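Local coordinates for protein guanine deaminase (Escherichia coli, PDB 6OHB) that catalyses the zinc-dependent hydrolytic deamination of guanine to xanthine and ammonia, a step of purine degradation, at residues F310-A315 with Q350-S355. Residues are numbered along the deposited sequence; the frame is centred on the assembly and turned at random.
Sequences FNLKKA and QGYRLS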
ATOM      1  N   PHE A 310      -8.324  13.505   5.094  1.00 53.47           N
ATOM      2  CA  PHE A 310      -9.650  13.967   4.701  1.00 43.79           C
ATOM      3  C   PHE A 310     -10.678  13.473   5.705  1.00 46.76           C
ATOM      4  O   PHE A 310     -10.672  12.300   6.092  1.00 47.81           O
ATOM      5  CB  PHE A 310      -9.987  13.471   3.291  1.00 41.84           C
ATOM      6  CG  PHE A 310     -11.419  13.718   2.870  1.00 47.51           C
ATOM      7  CD1 PHE A 310     -11.829  14.971   2.441  1.00 46.21           C
ATOM      8  CD2 PHE A 310     -12.351  12.689   2.891  1.00 49.05           C
ATOM      9  CE1 PHE A 310     -13.134  15.195   2.051  1.00 47.36           C
ATOM     10  CE2 PHE A 310     -13.663  12.905   2.503  1.00 42.59           C
ATOM     11  CZ  PHE A 310     -14.054  14.159   2.081  1.00 46.64           C
ATOM     12  N   ASN A 311     -11.570  14.373   6.115  1.00 47.30           N
ATOM     13  CA  ASN A 311     -12.551  14.090   7.162  1.00 53.70           C
ATOM     14  C   ASN A 311     -13.819  13.552   6.506  1.00 49.23           C
ATOM     15  O   ASN A 311     -14.793  14.267   6.271  1.00 53.44           O
ATOM     16  CB  ASN A 311     -12.823  15.348   7.981  1.00 52.19           C
ATOM     17  CG  ASN A 311     -13.547  15.060   9.280  1.00 55.03           C
ATOM     18  OD1 ASN A 311     -13.883  13.915   9.581  1.00 53.56           O
ATOM     19  ND2 ASN A 311     -13.802  16.108  10.057  1.00 59.89           N
ATOM     20  N   LEU A 312     -13.791  12.252   6.197  1.00 50.80           N
ATOM     21  CA  LEU A 312     -14.944  11.615   5.568  1.00 49.16           C
ATOM     22  C   LEU A 312     -16.159  11.630   6.485  1.00 51.82           C
ATOM     23  O   LEU A 312     -17.300  11.690   6.008  1.00 55.63           O
ATOM     24  CB  LEU A 312     -14.595  10.181   5.163  1.00 50.65           C
ATOM     25  CG  LEU A 312     -15.705   9.376   4.478  1.00 45.72           C
ATOM     26  CD1 LEU A 312     -16.041   9.973   3.120  1.00 41.81           C
ATOM     27  CD2 LEU A 312     -15.311   7.914   4.340  1.00 44.47           C
ATOM     28  N   LYS A 313     -15.934  11.579   7.800  1.00 51.08           N
ATOM     29  CA  LYS A 313     -17.040  11.584   8.749  1.00 50.25           C
ATOM     30  C   LYS A 313     -17.815  12.894   8.683  1.00 55.59           C
ATOM     31  O   LYS A 313     -19.054  12.894   8.647  1.00 54.52           O
ATOM     32  CB  LYS A 313     -16.505  11.337  10.160  1.00 52.46           C
ATOM     33  CG  LYS A 313     -17.520  11.530  11.270  1.00 56.31           C
ATOM     34  CD  LYS A 313     -16.857  11.301  12.617  1.00 60.48           C
ATOM     35  CE  LYS A 313     -17.763  11.675  13.776  1.00 66.38           C
ATOM     36  NZ  LYS A 313     -17.014  11.644  15.066  1.00 69.47           N
ATOM     37  N   LYS A 314     -17.102  14.021   8.619  1.00 52.97           N
ATOM     38  CA  LYS A 314     -17.790  15.298   8.469  1.00 60.51           C
ATOM     39  C   LYS A 314     -18.451  15.400   7.104  1.00 55.05           C
ATOM     40  O   LYS A 314     -19.475  16.075   6.960  1.00 52.42           O
ATOM     41  CB  LYS A 314     -16.814  16.463   8.676  1.00 48.64           C
ATOM     42  N   ALA A 315     -17.897  14.721   6.100  1.00 51.34           N
ATOM     43  CA  ALA A 315     -18.542  14.701   4.794  1.00 52.59           C
ATOM     44  C   ALA A 315     -19.886  13.983   4.853  1.00 51.52           C
ATOM     45  O   ALA A 315     -20.870  14.452   4.270  1.00 50.44           O
ATOM     46  CB  ALA A 315     -17.622  14.039   3.768  1.00 47.92           C
ATOM     47  N   GLN A 350      -7.788   8.808  11.781  1.00 55.40           N
ATOM     48  CA  GLN A 350      -8.744   9.765  12.338  1.00 49.35           C
ATOM     49  C   GLN A 350      -9.758   9.142  13.300  1.00 50.25           C
ATOM     50  O   GLN A 350     -10.684   9.836  13.736  1.00 52.21           O
ATOM     51  CB  GLN A 350      -9.486  10.498  11.220  1.00 48.95           C
ATOM     52  CG  GLN A 350      -8.571  11.244  10.285  1.00 48.71           C
ATOM     53  CD  GLN A 350      -9.328  11.922   9.168  1.00 48.95           C
ATOM     54  OE1 GLN A 350     -10.056  12.885   9.396  1.00 54.19           O
ATOM     55  NE2 GLN A 350      -9.166  11.418   7.953  1.00 47.40           N
ATOM     56  N   GLY A 351      -9.614   7.864  13.644  1.00 51.08           N
ATOM     57  CA  GLY A 351     -10.587   7.211  14.499  1.00 45.75           C
ATOM     58  C   GLY A 351     -11.872   6.802  13.813  1.00 52.57           C
ATOM     59  O   GLY A 351     -12.835   6.438  14.498  1.00 48.73           O
ATOM     60  N   TYR A 352     -11.919   6.852  12.487  1.00 53.33           N
ATOM     61  CA  TYR A 352     -13.098   6.499  11.708  1.00 48.55           C
ATOM     62  C   TYR A 352     -12.901   5.121  11.088  1.00 51.19           C
ATOM     63  O   TYR A 352     -11.907   4.886  10.392  1.00 47.49           O
ATOM     64  CB  TYR A 352     -13.337   7.549  10.622  1.00 49.63           C
ATOM     65  CG  TYR A 352     -14.560   7.336   9.766  1.00 52.48           C
ATOM     66  CD1 TYR A 352     -14.478   6.647   8.560  1.00 52.82           C
ATOM     67  CD2 TYR A 352     -15.792   7.851  10.144  1.00 53.39           C
ATOM     68  CE1 TYR A 352     -15.594   6.462   7.765  1.00 49.95           C
ATOM     69  CE2 TYR A 352     -16.915   7.671   9.355  1.00 54.52           C
ATOM     70  CZ  TYR A 352     -16.809   6.977   8.165  1.00 51.30           C
ATOM     71  OH  TYR A 352     -17.924   6.794   7.375  1.00 59.17           O
ATOM     72  N   ARG A 353     -13.841   4.214  11.342  1.00 46.20           N
ATOM     73  CA  ARG A 353     -13.764   2.851  10.825  1.00 50.79           C
ATOM     74  C   ARG A 353     -14.454   2.807   9.466  1.00 49.97           C
ATOM     75  O   ARG A 353     -15.676   2.970   9.376  1.00 50.11           O
ATOM     76  CB  ARG A 353     -14.397   1.861  11.798  1.00 54.57           C
ATOM     77  N   LEU A 354     -13.682   2.549   8.415  1.00 42.21           N
ATOM     78  CA  LEU A 354     -14.226   2.436   7.067  1.00 45.75           C
ATOM     79  C   LEU A 354     -14.675   0.995   6.847  1.00 50.12           C
ATOM     80  O   LEU A 354     -13.850   0.076   6.776  1.00 51.08           O
ATOM     81  CB  LEU A 354     -13.192   2.860   6.030  1.00 39.23           C
ATOM     82  CG  LEU A 354     -13.634   2.789   4.571  1.00 46.06           C
ATOM     83  CD1 LEU A 354     -14.661   3.874   4.280  1.00 45.48           C
ATOM     84  CD2 LEU A 354     -12.439   2.903   3.632  1.00 41.38           C
ATOM     85  N   SER A 355     -15.984   0.805   6.740  1.00 38.96           N
ATOM     86  CA  SER A 355     -16.559  -0.513   6.530  1.00 42.34           C
ATOM     87  C   SER A 355     -16.264  -1.045   5.130  1.00 40.32           C
ATOM     88  O   SER A 355     -16.079  -0.286   4.173  1.00 38.43           O
ATOM     89  CB  SER A 355     -18.075  -0.444   6.752  1.00 43.00           C
ATOM     90  OG  SER A 355     -18.775  -1.367   5.935  1.00 50.89           O
TER
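Gln350 sets CG anti to its carbonyl carbon (chi1 -58°) and runs on extended, while Tyr352 swings CG anti to its backbone N (chi1 -178°), so amide and ring both reach the start of helix 312-317. Gln350 NE2 donates to Phe310 O, a short, nearly straight bond of 2.6 Å; the oxygen lies almost in the glutamine amide plane, but NE2 stands above the carbonyl plane. Gln350 OE1 rests 3.6 Å from CA of Asn311, the N-cap residue, whose OD1 accepts a weak capping bond from Lys314 N. An alanine here, lacking the amide that donates to Phe310 O, would probably loosen the tie between the helix start and the 350-355 loop. Lys313 CB lies 3.6 Å from Tyr352 CD2 and Leu312 CD2 3.7 Å from Tyr352 CE1, both oblique to the ring. Leu312 CD2 also meets Leu354 CD1 at 4.1 Å. Gly351, at positive phi, is the C-prime residue of the Schellman motif closing helix 336-349, and this turn leads the chain on to Tyr352. Tyr352 OH is hydrogen-bonded to Glu358 OE2 of helix 356-363, Leu312 and Leu354 pack on Leu347 of helix 336-349, and Leu312 also touches Val322 in strand 321-324 of the amidohydrolase barrel.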